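Local coordinates for amidohydrolase 3 domain-containing protein (Pyrococcus horikoshii, PDB 3IGH) that is uncharacterised but is probably a metal-dependent hydrolase acting on carbon-nitrogen bonds other than peptide bonds, at residues R385-T399 with Q432-G446. Residues are numbered along the deposited sequence; the frame is centred on the assembly and turned at random.
Sequences RFKDLMKVAELGFST and QALDIKDALHSYTYG. With SO4 (sulfate ion), chain N.
The F397 ring packs against S442, L434, A439 and Y443. S442 CB sits over the centre of one face of the F397 ring, 3.6 Å from the centroid, a CH-pi contact. CZ meets L434 CD1 at the ring edge, and F397 CE2 lies 3.9 Å from A439 CB. The ring edge also faces Y443 in an offset edge-to-face pair, planes 72° apart, while F397 CB lies over the Y443 face. F397 N donates to S442 O at 3.2 Å, from above the carbonyl plane. Next to it the backbones close in: G446 CA is 3.3 Å from L395 O, a CA-H...O contact, and the lack of a side chain on G446 lets them come this close.

Q432 makes the polar end. Q432 OE1 accepts from D388 N at 3.1 Å, nearly straight and on a lone pair. Its CG stands beside its own backbone N (chi1 -69°) and the chain bends at chi2, which turns the amide back onto the helix start. NE2 gives D388 OD1 a weak bond. R385 grips D388 OD2 side-on with NE and NH2, and its NH1 pairs with D345. With an alanine here in place of the D388 carboxylate, R385 would probably lose this salt bridge, keeping D345, and the Q432 amide one of its holds.

In one of its two conformers M390 SD meets L434 CD1 tip to tip, so this contact is less certain. The solvent side is looser. K387 extends outward, and a water links its NZ to A433 O.

Strand 395-397 runs parallel to strand 357-360, and helix 436-446 crosses it at 90°. This is a late strand of the amidohydrolase TIM barrel, covered by a helix from further along the chain.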
loop_
_atom_site.group_PDB
_atom_site.type_symbol
_atom_site.label_atom_id
_atom_site.label_comp_id
_atom_site.label_asym_id
_atom_site.label_seq_id
_atom_site.Cartn_x
_atom_site.Cartn_y
_atom_site.Cartn_z
ATOM N N ARG A 385 -32.541 13.013 10.185
ATOM C CA ARG A 385 -33.323 13.695 9.147
ATOM C C ARG A 385 -32.757 13.446 7.755
ATOM O O ARG A 385 -32.304 14.366 7.066
ATOM C CB ARG A 385 -33.512 15.193 9.478
ATOM C CG ARG A 385 -32.234 16.009 9.689
ATOM C CD ARG A 385 -32.508 17.365 10.335
ATOM N NE ARG A 385 -33.495 18.179 9.627
ATOM C CZ ARG A 385 -33.810 19.438 9.944
ATOM N NH1 ARG A 385 -33.214 20.052 10.960
ATOM N NH2 ARG A 385 -34.725 20.088 9.241
ATOM N N PHE A 386 -32.839 12.186 7.327
ATOM C CA PHE A 386 -32.086 11.710 6.160
ATOM C C PHE A 386 -32.484 12.361 4.839
ATOM O O PHE A 386 -31.627 12.608 3.995
ATOM C CB PHE A 386 -32.170 10.188 6.029
ATOM C CG PHE A 386 -31.715 9.438 7.251
ATOM C CD1 PHE A 386 -32.378 8.276 7.640
ATOM C CD2 PHE A 386 -30.633 9.881 8.015
ATOM C CE1 PHE A 386 -31.970 7.568 8.758
ATOM C CE2 PHE A 386 -30.232 9.177 9.149
ATOM C CZ PHE A 386 -30.893 8.011 9.511
ATOM N N LYS A 387 -33.780 12.623 4.668
ATOM C CA LYS A 387 -34.268 13.299 3.475
ATOM C C LYS A 387 -33.711 14.722 3.378
ATOM O O LYS A 387 -33.208 15.107 2.326
ATOM C CB LYS A 387 -35.802 13.284 3.402
ATOM C CG LYS A 387 -36.336 13.740 2.036
ATOM C CD LYS A 387 -37.852 13.624 1.925
ATOM C CE LYS A 387 -38.305 13.742 0.471
ATOM N NZ LYS A 387 -39.784 13.607 0.324
ATOM N N ASP A 388 -33.766 15.470 4.483
ATOM C CA ASP A 388 -33.141 16.799 4.559
ATOM C C ASP A 388 -31.629 16.778 4.297
ATOM O O ASP A 388 -31.113 17.636 3.587
ATOM C CB ASP A 388 -33.402 17.456 5.921
ATOM C CG ASP A 388 -34.877 17.709 6.175
ATOM O OD1 ASP A 388 -35.637 17.818 5.190
ATOM O OD2 ASP A 388 -35.271 17.791 7.361
ATOM N N LEU A 389 -30.926 15.808 4.881
ATOM C CA LEU A 389 -29.464 15.723 4.748
ATOM C C LEU A 389 -29.006 15.363 3.326
ATOM O O LEU A 389 -27.991 15.889 2.842
ATOM C CB LEU A 389 -28.892 14.730 5.768
ATOM C CG LEU A 389 -29.068 15.109 7.244
ATOM C CD1 LEU A 389 -28.717 13.954 8.185
ATOM C CD2 LEU A 389 -28.255 16.365 7.596
ATOM N N MET A 390 -29.774 14.494 2.660
ATOM C CA MET A 390 -29.483 14.048 1.295
ATOM C C MET A 390 -29.505 15.236 0.323
ATOM O O MET A 390 -28.823 15.230 -0.707
ATOM C CB MET A 390 -30.512 12.993 0.872
ATOM C CG MET A 390 -29.982 11.842 0.019
ATOM S SD MET A 390 -31.175 10.478 -0.117
ATOM C CE MET A 390 -32.629 11.372 -0.675
ATOM N N LYS A 391 -30.294 16.251 0.666
ATOM C CA LYS A 391 -30.411 17.474 -0.124
ATOM C C LYS A 391 -29.163 18.358 -0.027
ATOM O O LYS A 391 -28.848 19.090 -0.963
ATOM C CB LYS A 391 -31.640 18.265 0.336
ATOM C CG LYS A 391 -32.314 19.097 -0.743
ATOM C CD LYS A 391 -33.806 19.270 -0.451
ATOM C CE LYS A 391 -34.594 18.008 -0.807
ATOM N NZ LYS A 391 -35.962 17.996 -0.219
ATOM N N VAL A 392 -28.459 18.290 1.100
ATOM C CA VAL A 392 -27.318 19.183 1.343
ATOM C C VAL A 392 -25.937 18.503 1.301
ATOM O O VAL A 392 -24.917 19.188 1.248
ATOM C CB VAL A 392 -27.485 20.035 2.641
ATOM C CG1 VAL A 392 -28.693 20.976 2.518
ATOM C CG2 VAL A 392 -27.592 19.154 3.890
ATOM N N ALA A 393 -25.902 17.171 1.316
ATOM C CA ALA A 393 -24.623 16.451 1.325
ATOM C C ALA A 393 -24.688 15.099 0.634
ATOM O O ALA A 393 -25.761 14.497 0.519
ATOM C CB ALA A 393 -24.123 16.275 2.756
ATOM N N GLU A 394 -23.527 14.628 0.178
ATOM C CA GLU A 394 -23.378 13.228 -0.189
ATOM C C GLU A 394 -23.617 12.392 1.067
ATOM O O GLU A 394 -23.054 12.666 2.128
ATOM C CB GLU A 394 -21.984 12.960 -0.744
ATOM C CG GLU A 394 -21.874 11.635 -1.453
ATOM C CD GLU A 394 -22.303 11.710 -2.910
ATOM O OE1 GLU A 394 -23.231 10.964 -3.300
ATOM O OE2 GLU A 394 -21.707 12.511 -3.661
ATOM N N LEU A 395 -24.496 11.407 0.945
ATOM C CA LEU A 395 -24.951 10.639 2.090
ATOM C C LEU A 395 -24.679 9.162 1.841
ATOM O O LEU A 395 -25.046 8.629 0.797
ATOM C CB LEU A 395 -26.449 10.879 2.288
ATOM C CG LEU A 395 -27.172 10.426 3.554
ATOM C CD1 LEU A 395 -26.795 11.304 4.729
ATOM C CD2 LEU A 395 -28.671 10.509 3.322
ATOM N N GLY A 396 -24.028 8.508 2.799
ATOM C CA GLY A 396 -23.776 7.075 2.710
ATOM C C GLY A 396 -24.505 6.351 3.822
ATOM O O GLY A 396 -24.721 6.918 4.892
ATOM N N PHE A 397 -24.896 5.103 3.568
ATOM C CA PHE A 397 -25.565 4.301 4.592
ATOM C C PHE A 397 -24.579 3.324 5.213
ATOM O O PHE A 397 -23.651 2.833 4.557
ATOM C CB PHE A 397 -26.748 3.515 4.006
ATOM C CG PHE A 397 -28.014 4.329 3.812
ATOM C CD1 PHE A 397 -28.063 5.690 4.105
ATOM C CD2 PHE A 397 -29.158 3.716 3.301
ATOM C CE1 PHE A 397 -29.226 6.427 3.913
ATOM C CE2 PHE A 397 -30.321 4.439 3.099
ATOM C CZ PHE A 397 -30.355 5.805 3.408
ATOM N N SER A 398 -24.819 3.016 6.477
ATOM C CA SER A 398 -23.978 2.109 7.215
ATOM C C SER A 398 -24.767 1.504 8.369
ATOM O O SER A 398 -25.880 1.929 8.653
ATOM C CB SER A 398 -22.760 2.860 7.758
ATOM O OG SER A 398 -23.128 4.035 8.453
ATOM N N THR A 399 -24.167 0.525 9.036
ATOM C CA THR A 399 -24.825 -0.172 10.123
ATOM C C THR A 399 -24.152 0.069 11.463
ATOM O O THR A 399 -24.762 -0.187 12.498
ATOM C CB THR A 399 -24.858 -1.701 9.886
ATOM O OG1 THR A 399 -23.529 -2.180 9.636
ATOM C CG2 THR A 399 -25.760 -2.050 8.704
ATOM N N GLN A 432 -39.532 12.243 6.557
ATOM C CA GLN A 432 -38.110 12.001 6.320
ATOM C C GLN A 432 -37.836 10.649 5.660
ATOM O O GLN A 432 -36.679 10.320 5.375
ATOM C CB GLN A 432 -37.320 12.135 7.622
ATOM C CG GLN A 432 -37.250 13.564 8.156
ATOM C CD GLN A 432 -36.653 14.519 7.148
ATOM O OE1 GLN A 432 -35.518 14.349 6.715
ATOM N NE2 GLN A 432 -37.422 15.521 6.755
ATOM N N ALA A 433 -38.899 9.877 5.428
ATOM C CA ALA A 433 -38.809 8.577 4.756
ATOM C C ALA A 433 -38.236 8.733 3.352
ATOM O O ALA A 433 -38.553 9.693 2.653
ATOM C CB ALA A 433 -40.182 7.923 4.693
ATOM N N LEU A 434 -37.365 7.806 2.960
ATOM C CA LEU A 434 -36.788 7.818 1.615
ATOM C C LEU A 434 -37.505 6.784 0.766
ATOM O O LEU A 434 -38.073 5.835 1.299
ATOM C CB LEU A 434 -35.287 7.493 1.653
ATOM C CG LEU A 434 -34.339 8.370 2.477
ATOM C CD1 LEU A 434 -32.899 8.005 2.163
ATOM C CD2 LEU A 434 -34.572 9.836 2.198
ATOM N N ASP A 435 -37.480 6.949 -0.551
ATOM C CA ASP A 435 -37.962 5.872 -1.408
ATOM C C ASP A 435 -36.843 4.846 -1.613
ATOM O O ASP A 435 -35.676 5.129 -1.317
ATOM C CB ASP A 435 -38.551 6.391 -2.729
ATOM C CG ASP A 435 -37.580 7.240 -3.532
ATOM O OD1 ASP A 435 -36.368 6.935 -3.579
ATOM O OD2 ASP A 435 -38.047 8.223 -4.144
ATOM N N ILE A 436 -37.200 3.665 -2.114
ATOM C CA ILE A 436 -36.238 2.568 -2.252
ATOM C C ILE A 436 -35.045 2.899 -3.166
ATOM O O ILE A 436 -33.917 2.532 -2.842
ATOM C CB ILE A 436 -36.929 1.219 -2.619
ATOM C CG1 ILE A 436 -35.952 0.051 -2.435
ATOM C CG2 ILE A 436 -37.566 1.265 -4.028
ATOM C CD1 ILE A 436 -36.611 -1.229 -1.993
ATOM N N LYS A 437 -35.286 3.626 -4.260
ATOM C CA LYS A 437 -34.215 4.047 -5.173
ATOM C C LYS A 437 -33.143 4.896 -4.494
ATOM O O LYS A 437 -31.952 4.678 -4.711
ATOM C CB LYS A 437 -34.769 4.862 -6.342
ATOM C CG LYS A 437 -35.117 4.093 -7.597
ATOM C CD LYS A 437 -34.718 4.903 -8.834
ATOM C CE LYS A 437 -35.077 6.392 -8.708
ATOM N NZ LYS A 437 -33.970 7.287 -9.174
ATOM N N ASP A 438 -33.574 5.879 -3.701
ATOM C CA ASP A 438 -32.654 6.741 -2.963
ATOM C C ASP A 438 -31.928 5.994 -1.845
ATOM O O ASP A 438 -30.780 6.313 -1.536
ATOM C CB ASP A 438 -33.377 7.953 -2.377
ATOM C CG ASP A 438 -33.805 8.956 -3.436
ATOM O OD1 ASP A 438 -33.391 8.830 -4.607
ATOM O OD2 ASP A 438 -34.563 9.884 -3.090
ATOM N N ALA A 439 -32.604 5.025 -1.233
ATOM C CA ALA A 439 -31.978 4.176 -0.220
ATOM C C ALA A 439 -30.878 3.296 -0.818
ATOM O O ALA A 439 -29.781 3.194 -0.246
ATOM C CB ALA A 439 -33.029 3.327 0.516
ATOM N N LEU A 440 -31.159 2.675 -1.969
ATOM C CA LEU A 440 -30.168 1.834 -2.644
ATOM C C LEU A 440 -28.997 2.643 -3.187
ATOM O O LEU A 440 -27.855 2.197 -3.117
ATOM C CB LEU A 440 -30.809 0.961 -3.739
ATOM C CG LEU A 440 -31.847 -0.041 -3.208
ATOM C CD1 LEU A 440 -32.413 -0.892 -4.345
ATOM C CD2 LEU A 440 -31.297 -0.939 -2.083
ATOM N N HIS A 441 -29.283 3.836 -3.702
ATOM C CA HIS A 441 -28.235 4.761 -4.125
ATOM C C HIS A 441 -27.301 5.128 -2.963
ATOM O O HIS A 441 -26.078 5.129 -3.129
ATOM C CB HIS A 441 -28.848 6.030 -4.729
ATOM C CG HIS A 441 -27.846 7.105 -5.025
ATOM N ND1 HIS A 441 -27.089 7.121 -6.180
ATOM C CD2 HIS A 441 -27.482 8.205 -4.323
ATOM C CE1 HIS A 441 -26.303 8.182 -6.174
ATOM N NE2 HIS A 441 -26.521 8.855 -5.057
ATOM N N SER A 442 -27.883 5.437 -1.799
ATOM C CA SER A 442 -27.108 5.825 -0.619
ATOM C C SER A 442 -26.244 4.686 -0.097
ATOM O O SER A 442 -25.133 4.913 0.383
ATOM C CB SER A 442 -28.023 6.345 0.491
ATOM O OG SER A 442 -28.693 7.527 0.088
ATOM N N TYR A 443 -26.746 3.461 -0.244
ATOM C CA TYR A 443 -26.072 2.263 0.233
ATOM C C TYR A 443 -25.073 1.678 -0.784
ATOM O O TYR A 443 -24.458 0.636 -0.541
ATOM C CB TYR A 443 -27.124 1.217 0.575
ATOM C CG TYR A 443 -26.893 0.455 1.861
ATOM C CD1 TYR A 443 -27.975 -0.019 2.594
ATOM C CD2 TYR A 443 -25.608 0.196 2.342
ATOM C CE1 TYR A 443 -27.793 -0.731 3.769
ATOM C CE2 TYR A 443 -25.412 -0.514 3.530
ATOM C CZ TYR A 443 -26.516 -0.977 4.242
ATOM O OH TYR A 443 -26.355 -1.692 5.417
ATOM N N THR A 444 -24.930 2.321 -1.935
ATOM C CA THR A 444 -23.977 1.852 -2.938
ATOM C C THR A 444 -23.035 2.994 -3.320
ATOM O O THR A 444 -21.952 3.140 -2.728
ATOM C CB THR A 444 -24.690 1.223 -4.180
ATOM O OG1 THR A 444 -25.611 2.172 -4.735
ATOM C CG2 THR A 444 -25.452 -0.051 -3.796
ATOM N N TYR A 445 -23.453 3.825 -4.275
ATOM C CA TYR A 445 -22.632 4.951 -4.719
ATOM C C TYR A 445 -22.456 6.016 -3.633
ATOM O O TYR A 445 -21.381 6.596 -3.515
ATOM C CB TYR A 445 -23.204 5.563 -6.000
ATOM C CG TYR A 445 -22.369 6.654 -6.641
ATOM C CD1 TYR A 445 -21.165 6.360 -7.283
ATOM C CD2 TYR A 445 -22.810 7.980 -6.635
ATOM C CE1 TYR A 445 -20.409 7.369 -7.885
ATOM C CE2 TYR A 445 -22.068 8.993 -7.234
ATOM C CZ TYR A 445 -20.874 8.681 -7.860
ATOM O OH TYR A 445 -20.144 9.684 -8.447
ATOM N N GLY A 446 -23.500 6.240 -2.833
ATOM C CA GLY A 446 -23.459 7.227 -1.750
ATOM C C GLY A 446 -22.365 6.876 -0.754
ATOM O O GLY A 446 -21.491 7.695 -0.469
HETATM S S SO4 N . -34.165 9.098 -12.814
HETATM O O1 SO4 N . -35.467 9.390 -13.404
HETATM O O2 SO4 N . -34.348 8.185 -11.691
HETATM O O3 SO4 N . -33.315 8.467 -13.818
HETATM O O4 SO4 N . -33.541 10.337 -12.354
HETATM O O HOH W 1 -40.666 11.367 2.363
HETATM O O HOH W 2 -27.243 9.425 -1.004
#